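Local coordinates for protein subdomain of Desmoplakin Carboxy-Terminal domain (DPCT) (Homo sapiens, PDB 1LM5) that probably binds intermediate filaments through its plakin repeats, as part of the desmosomal linker desmoplakin that ties the keratin or desmin cytoskeleton to cell junctions, at residues 44-50 / 83-87; 121-125 / 177-181. The contacts are given in a common frame with arbitrary orientation. Residue numbers count along the deposited sequence, not the author numbering.

Contact 1. Residues 44-50 / 83-87; sequences EAQACTG and AQKAF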
ATOM      1  N   GLU B  44      -5.098  14.004   9.963  1.00 14.19           N
ATOM      2  CA  GLU B  44      -5.608  12.680  10.313  1.00 16.13           C
ATOM      3  C   GLU B  44      -5.683  11.851   9.051  1.00 15.34           C
ATOM      4  O   GLU B  44      -5.313  10.688   9.042  1.00 14.38           O
ATOM      5  CB  GLU B  44      -7.001  12.772  10.930  1.00 17.28           C
ATOM      6  CG  GLU B  44      -7.026  13.445  12.280  1.00 17.35           C
ATOM      7  CD  GLU B  44      -8.430  13.613  12.797  1.00 20.48           C
ATOM      8  OE1 GLU B  44      -9.360  13.695  11.967  1.00 19.94           O
ATOM      9  OE2 GLU B  44      -8.597  13.681  14.030  1.00 22.44           O
ATOM     10  N   ALA B  45      -6.164  12.466   7.980  1.00 16.06           N
ATOM     11  CA  ALA B  45      -6.287  11.765   6.714  1.00 15.47           C
ATOM     12  C   ALA B  45      -4.934  11.181   6.319  1.00 15.82           C
ATOM     13  O   ALA B  45      -4.866  10.115   5.716  1.00 15.49           O
ATOM     14  CB  ALA B  45      -6.790  12.710   5.637  1.00 12.26           C
ATOM     15  N   GLN B  46      -3.861  11.875   6.678  1.00 14.35           N
ATOM     16  CA  GLN B  46      -2.534  11.394   6.345  1.00 14.96           C
ATOM     17  C   GLN B  46      -2.135  10.313   7.324  1.00 14.45           C
ATOM     18  O   GLN B  46      -1.709   9.241   6.929  1.00 13.43           O
ATOM     19  CB  GLN B  46      -1.529  12.536   6.403  1.00 15.19           C
ATOM     20  CG  GLN B  46      -1.882  13.680   5.491  1.00 13.97           C
ATOM     21  CD  GLN B  46      -0.840  14.754   5.544  1.00 14.17           C
ATOM     22  OE1 GLN B  46      -0.016  14.766   6.447  1.00 16.61           O
ATOM     23  NE2 GLN B  46      -0.868  15.672   4.581  1.00 15.80           N
ATOM     24  N   ALA B  47      -2.298  10.600   8.610  1.00 15.97           N
ATOM     25  CA  ALA B  47      -1.929   9.631   9.628  1.00 15.62           C
ATOM     26  C   ALA B  47      -2.632   8.293   9.435  1.00 15.77           C
ATOM     27  O   ALA B  47      -2.000   7.239   9.507  1.00 16.87           O
ATOM     28  CB  ALA B  47      -2.245  10.182  11.020  1.00 16.23           C
ATOM     29  N   CYS B  48      -3.936   8.315   9.183  1.00 15.92           N
ATOM     30  CA  CYS B  48      -4.647   7.048   9.047  1.00 15.72           C
ATOM     31  C   CYS B  48      -4.417   6.346   7.716  1.00 16.35           C
ATOM     32  O   CYS B  48      -4.919   5.248   7.505  1.00 16.07           O
ATOM     33  CB  CYS B  48      -6.138   7.241   9.285  1.00 17.64           C
ATOM     34  SG  CYS B  48      -6.987   8.005   7.925  1.00 16.74           S
ATOM     35  N   THR B  49      -3.660   6.972   6.819  1.00 17.13           N
ATOM     36  CA  THR B  49      -3.370   6.338   5.540  1.00 17.96           C
ATOM     37  C   THR B  49      -1.896   5.973   5.417  1.00 19.62           C
ATOM     38  O   THR B  49      -1.404   5.738   4.325  1.00 21.04           O
ATOM     39  CB  THR B  49      -3.803   7.215   4.323  1.00 19.52           C
ATOM     40  OG1 THR B  49      -3.224   8.524   4.417  1.00 17.32           O
ATOM     41  CG2 THR B  49      -5.333   7.324   4.273  1.00 17.81           C
ATOM     42  N   GLY B  50      -1.186   5.939   6.541  1.00 20.32           N
ATOM     43  CA  GLY B  50       0.212   5.542   6.486  1.00 20.78           C
ATOM     44  C   GLY B  50       1.227   6.494   7.073  1.00 20.30           C
ATOM     45  O   GLY B  50       2.348   6.088   7.381  1.00 20.27           O
ATOM     46  N   ALA B  83      -5.903   8.692  14.845  1.00 16.85           N
ATOM     47  CA  ALA B  83      -5.788   8.582  13.388  1.00 18.44           C
ATOM     48  C   ALA B  83      -4.620   7.672  13.016  1.00 18.14           C
ATOM     49  O   ALA B  83      -4.710   6.873  12.082  1.00 17.77           O
ATOM     50  CB  ALA B  83      -5.580   9.961  12.764  1.00 15.57           C
ATOM     51  N   GLN B  84      -3.511   7.809  13.731  1.00 18.78           N
ATOM     52  CA  GLN B  84      -2.356   6.965  13.446  1.00 20.85           C
ATOM     53  C   GLN B  84      -2.753   5.532  13.770  1.00 20.29           C
ATOM     54  O   GLN B  84      -2.412   4.606  13.046  1.00 20.96           O
ATOM     55  CB  GLN B  84      -1.138   7.374  14.278  1.00 20.68           C
ATOM     56  CG  GLN B  84       0.115   6.588  13.922  1.00 22.56           C
ATOM     57  CD  GLN B  84       1.385   7.187  14.497  1.00 25.38           C
ATOM     58  OE1 GLN B  84       1.557   7.259  15.718  1.00 30.52           O
ATOM     59  NE2 GLN B  84       2.288   7.620  13.617  1.00 23.72           N
ATOM     60  N   LYS B  85      -3.488   5.359  14.863  1.00 22.12           N
ATOM     61  CA  LYS B  85      -3.938   4.031  15.253  1.00 23.04           C
ATOM     62  C   LYS B  85      -4.850   3.451  14.183  1.00 22.47           C
ATOM     63  O   LYS B  85      -4.895   2.239  13.998  1.00 20.92           O
ATOM     64  CB  LYS B  85      -4.680   4.074  16.592  1.00 23.26           C
ATOM     65  CG  LYS B  85      -3.770   4.112  17.806  1.00 30.25           C
ATOM     66  CD  LYS B  85      -4.588   4.142  19.084  1.00 34.00           C
ATOM     67  CE  LYS B  85      -3.697   4.261  20.309  1.00 38.02           C
ATOM     68  NZ  LYS B  85      -2.764   3.100  20.416  1.00 41.63           N
ATOM     69  N   ALA B  86      -5.578   4.317  13.483  1.00 21.08           N
ATOM     70  CA  ALA B  86      -6.478   3.863  12.428  1.00 21.72           C
ATOM     71  C   ALA B  86      -5.666   3.182  11.344  1.00 20.67           C
ATOM     72  O   ALA B  86      -6.196   2.420  10.536  1.00 21.69           O
ATOM     73  CB  ALA B  86      -7.246   5.033  11.844  1.00 22.19           C
ATOM     74  N   PHE B  87      -4.370   3.459  11.316  1.00 20.31           N
ATOM     75  CA  PHE B  87      -3.522   2.820  10.328  1.00 21.60           C
ATOM     76  C   PHE B  87      -2.747   1.652  10.921  1.00 23.05           C
ATOM     77  O   PHE B  87      -2.780   0.541  10.396  1.00 22.17           O
ATOM     78  CB  PHE B  87      -2.519   3.802   9.739  1.00 22.11           C
ATOM     79  CG  PHE B  87      -1.701   3.211   8.649  1.00 21.40           C
ATOM     80  CD1 PHE B  87      -2.207   3.116   7.362  1.00 21.92           C
ATOM     81  CD2 PHE B  87      -0.441   2.688   8.917  1.00 22.20           C
ATOM     82  CE1 PHE B  87      -1.473   2.505   6.349  1.00 22.22           C
ATOM     83  CE2 PHE B  87       0.296   2.077   7.913  1.00 21.65           C
ATOM     84  CZ  PHE B  87      -0.222   1.986   6.626  1.00 23.62           C
TER

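Contact 2. Residues 121-125 / 177-181; sequences FQYLT and YKDAI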
ATOM      1  N   PHE B 121     -11.357   8.823   4.970  1.00 14.82           N
ATOM      2  CA  PHE B 121     -10.058   9.273   4.515  1.00 15.34           C
ATOM      3  C   PHE B 121      -9.383   8.126   3.776  1.00 15.96           C
ATOM      4  O   PHE B 121      -8.840   8.309   2.694  1.00 14.39           O
ATOM      5  CB  PHE B 121      -9.180   9.660   5.701  1.00 15.15           C
ATOM      6  CG  PHE B 121      -9.620  10.904   6.413  1.00 14.35           C
ATOM      7  CD1 PHE B 121      -9.308  11.080   7.758  1.00 16.02           C
ATOM      8  CD2 PHE B 121     -10.304  11.911   5.740  1.00 14.64           C
ATOM      9  CE1 PHE B 121      -9.669  12.252   8.427  1.00 14.97           C
ATOM     10  CE2 PHE B 121     -10.674  13.090   6.395  1.00 14.91           C
ATOM     11  CZ  PHE B 121     -10.354  13.260   7.744  1.00 16.26           C
ATOM     12  N   GLN B 122      -9.408   6.939   4.379  1.00 15.39           N
ATOM     13  CA  GLN B 122      -8.772   5.787   3.756  1.00 16.28           C
ATOM     14  C   GLN B 122      -9.491   5.427   2.471  1.00 17.58           C
ATOM     15  O   GLN B 122      -8.875   5.286   1.417  1.00 16.33           O
ATOM     16  CB  GLN B 122      -8.776   4.591   4.717  1.00 17.13           C
ATOM     17  CG  GLN B 122      -7.971   4.831   5.987  1.00 16.44           C
ATOM     18  CD  GLN B 122      -8.077   3.688   6.985  1.00 19.76           C
ATOM     19  OE1 GLN B 122      -8.911   2.791   6.839  1.00 18.29           O
ATOM     20  NE2 GLN B 122      -7.240   3.730   8.019  1.00 17.61           N
ATOM     21  N   TYR B 123     -10.806   5.293   2.564  1.00 18.18           N
ATOM     22  CA  TYR B 123     -11.608   4.932   1.415  1.00 18.88           C
ATOM     23  C   TYR B 123     -11.330   5.817   0.207  1.00 18.52           C
ATOM     24  O   TYR B 123     -11.052   5.329  -0.888  1.00 17.31           O
ATOM     25  CB  TYR B 123     -13.085   5.010   1.781  1.00 19.51           C
ATOM     26  CG  TYR B 123     -13.972   4.510   0.681  1.00 23.14           C
ATOM     27  CD1 TYR B 123     -14.143   3.150   0.473  1.00 25.69           C
ATOM     28  CD2 TYR B 123     -14.613   5.399  -0.183  1.00 23.61           C
ATOM     29  CE1 TYR B 123     -14.927   2.684  -0.564  1.00 26.56           C
ATOM     30  CE2 TYR B 123     -15.399   4.941  -1.221  1.00 25.42           C
ATOM     31  CZ  TYR B 123     -15.551   3.582  -1.407  1.00 27.62           C
ATOM     32  OH  TYR B 123     -16.323   3.109  -2.443  1.00 31.39           O
ATOM     33  N   LEU B 124     -11.410   7.125   0.422  1.00 19.58           N
ATOM     34  CA  LEU B 124     -11.190   8.109  -0.624  1.00 19.76           C
ATOM     35  C   LEU B 124      -9.793   8.097  -1.207  1.00 20.38           C
ATOM     36  O   LEU B 124      -9.584   8.590  -2.305  1.00 21.63           O
ATOM     37  CB  LEU B 124     -11.479   9.516  -0.099  1.00 17.63           C
ATOM     38  CG  LEU B 124     -12.950   9.878   0.108  1.00 21.21           C
ATOM     39  CD1 LEU B 124     -13.040  11.212   0.837  1.00 20.64           C
ATOM     40  CD2 LEU B 124     -13.665   9.932  -1.241  1.00 20.92           C
ATOM     41  N   THR B 125      -8.840   7.533  -0.481  1.00 19.76           N
ATOM     42  CA  THR B 125      -7.474   7.525  -0.969  1.00 20.32           C
ATOM     43  C   THR B 125      -6.963   6.161  -1.403  1.00 21.61           C
ATOM     44  O   THR B 125      -5.758   5.923  -1.419  1.00 20.75           O
ATOM     45  CB  THR B 125      -6.524   8.118   0.079  1.00 21.17           C
ATOM     46  OG1 THR B 125      -6.686   7.431   1.329  1.00 17.32           O
ATOM     47  CG2 THR B 125      -6.833   9.615   0.282  1.00 19.24           C
ATOM     48  N   TYR B 177     -13.956  15.579   2.748  1.00 16.09           N
ATOM     49  CA  TYR B 177     -12.629  15.282   2.259  1.00 15.80           C
ATOM     50  C   TYR B 177     -12.694  14.998   0.770  1.00 17.22           C
ATOM     51  O   TYR B 177     -11.758  15.300   0.029  1.00 17.00           O
ATOM     52  CB  TYR B 177     -12.049  14.076   2.983  1.00 15.00           C
ATOM     53  CG  TYR B 177     -10.553  13.993   2.803  1.00 13.72           C
ATOM     54  CD1 TYR B 177      -9.712  14.849   3.507  1.00 14.78           C
ATOM     55  CD2 TYR B 177      -9.982  13.076   1.927  1.00 15.56           C
ATOM     56  CE1 TYR B 177      -8.333  14.798   3.350  1.00 14.75           C
ATOM     57  CE2 TYR B 177      -8.597  13.011   1.762  1.00 15.97           C
ATOM     58  CZ  TYR B 177      -7.784  13.877   2.484  1.00 12.88           C
ATOM     59  OH  TYR B 177      -6.417  13.797   2.375  1.00 14.61           O
ATOM     60  N   LYS B 178     -13.790  14.385   0.342  1.00 17.21           N
ATOM     61  CA  LYS B 178     -14.000  14.087  -1.063  1.00 18.61           C
ATOM     62  C   LYS B 178     -13.979  15.427  -1.803  1.00 17.63           C
ATOM     63  O   LYS B 178     -13.339  15.570  -2.849  1.00 19.35           O
ATOM     64  CB  LYS B 178     -15.353  13.390  -1.237  1.00 21.98           C
ATOM     65  CG  LYS B 178     -15.919  13.412  -2.638  1.00 25.53           C
ATOM     66  CD  LYS B 178     -15.233  12.442  -3.564  1.00 29.61           C
ATOM     67  CE  LYS B 178     -16.095  12.238  -4.806  1.00 30.82           C
ATOM     68  NZ  LYS B 178     -15.449  11.321  -5.788  1.00 37.45           N
ATOM     69  N   ASP B 179     -14.684  16.409  -1.252  1.00 17.30           N
ATOM     70  CA  ASP B 179     -14.718  17.740  -1.850  1.00 19.26           C
ATOM     71  C   ASP B 179     -13.322  18.327  -1.883  1.00 18.33           C
ATOM     72  O   ASP B 179     -12.930  18.949  -2.860  1.00 20.78           O
ATOM     73  CB  ASP B 179     -15.583  18.697  -1.035  1.00 19.54           C
ATOM     74  CG  ASP B 179     -17.044  18.333  -1.060  1.00 20.66           C
ATOM     75  OD1 ASP B 179     -17.723  18.580  -0.045  1.00 20.04           O
ATOM     76  OD2 ASP B 179     -17.512  17.815  -2.093  1.00 20.51           O
ATOM     77  N   ALA B 180     -12.598  18.156  -0.783  1.00 18.38           N
ATOM     78  CA  ALA B 180     -11.252  18.682  -0.664  1.00 18.06           C
ATOM     79  C   ALA B 180     -10.376  18.133  -1.784  1.00 18.19           C
ATOM     80  O   ALA B 180      -9.642  18.878  -2.412  1.00 18.22           O
ATOM     81  CB  ALA B 180     -10.669  18.322   0.692  1.00 17.98           C
ATOM     82  N   ILE B 181     -10.468  16.832  -2.041  1.00 17.58           N
ATOM     83  CA  ILE B 181      -9.662  16.232  -3.089  1.00 18.70           C
ATOM     84  C   ILE B 181     -10.064  16.798  -4.444  1.00 19.71           C
ATOM     85  O   ILE B 181      -9.219  17.042  -5.303  1.00 19.81           O
ATOM     86  CB  ILE B 181      -9.822  14.707  -3.101  1.00 18.74           C
ATOM     87  CG1 ILE B 181      -9.232  14.128  -1.820  1.00 17.46           C
ATOM     88  CG2 ILE B 181      -9.128  14.115  -4.314  1.00 20.09           C
ATOM     89  CD1 ILE B 181      -9.499  12.642  -1.642  1.00 21.74           C
TER

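Contact 1. Residues 44-50 / 83-87
A Schellman motif ends helix 36-47, and helix 74-88 packs against that C-terminus. Gly50, at positive phi, is the C-prime residue: its N makes a weak hydrogen bond to Ala47 O (3.3 Å), within a type I turn from Ala47 to Gly50, and the N of the next residue pairs with Gln46 O. Gly50 CA sits 3.4 Å from the centroid of the Phe87 ring, 8° off the normal, a CH-pi contact over the face, while Cys48 O approaches the ring edge, 3.5 Å from Phe87 CD1. At these backbone angles a CB on Gly50 would be jammed against Thr49 O. Small residues let the backbones close in, with Ala47 CA 4.7 Å from Gln84 CA. A plakin repeat is a beta-hairpin plus two antiparallel helices; this contact sets the end of the helix before hairpin 52-61 against helix 74-88, the long helix that follows it. Ala47 CB meets Ala83 CB at 3.8 Å, and Cys48 CB meets Ala86 CB at 3.6 Å. No hydrogen bond crosses between the segments; the tightest backbone approach is Cys48 CA to Ala83 O, 3.0 Å. Glu44 lends its CB to Ala83 CB (3.6 Å), whereas its carboxylate forms a salt bridge with Arg117.

Contact 2. Residues 121-125 / 177-181
In the plakin-repeat fold, the end of helix 112-124 meets the first turn of helix 177-183 through a buried cluster of aromatic and aliphatic side chains. Phe121, chi1 m, starts sideways but swings its ring across to Tyr177, whose t rotamer presents a face: the pair is edge-to-face (T-shaped), centroids 4.9 Å apart and planes at 65°, with Phe121 CE2 3.5 Å from Tyr177 CD1. The Tyr177 hydroxyl is hydrogen-bonded to Ile11 N. Leu124, in the mt rotamer, wedges between the helices; its CD1 lies 3.3 Å from Lys178 N and 3.7 Å from Tyr177 CB, and its CD2 lies 3.8 Å from Lys178 CD. Lys178 carries NZ off to Leu5 O and a salt bridge with Glu6. Ile181, also mt, extends CD1 to within 4.0 Å of Leu124 CB. Thr125, chi1 p, has OG1 hydrogen-bonded to Arg136 NH2 and its methyl CG2 at the edge of the tyrosine ring, 4.1 Å from Tyr177 CE2.

Contact 1 closes before contact 2 opens along the chain, and their centres lie about 13 Å apart, both near the middle of the molecule. Helix 112-124 joins them: its end forms half of contact 2, and Phe121 and Gln122 on it also reach the segments of contact 1. Gln122, turned away from 177-181, gives NE2 to Cys48 O (2.8 Å) and Ala86 O (3.0 Å), both probable hydrogen bonds, while Phe121 CD1 packs 3.3 Å from Ala45 CA. Phe121 thus belongs to both interfaces. Ends of helices 36-47, 74-88 and 112-124, with helix 177-183, therefore pack into one core, consistent with a compact globular unit rather than independent beads.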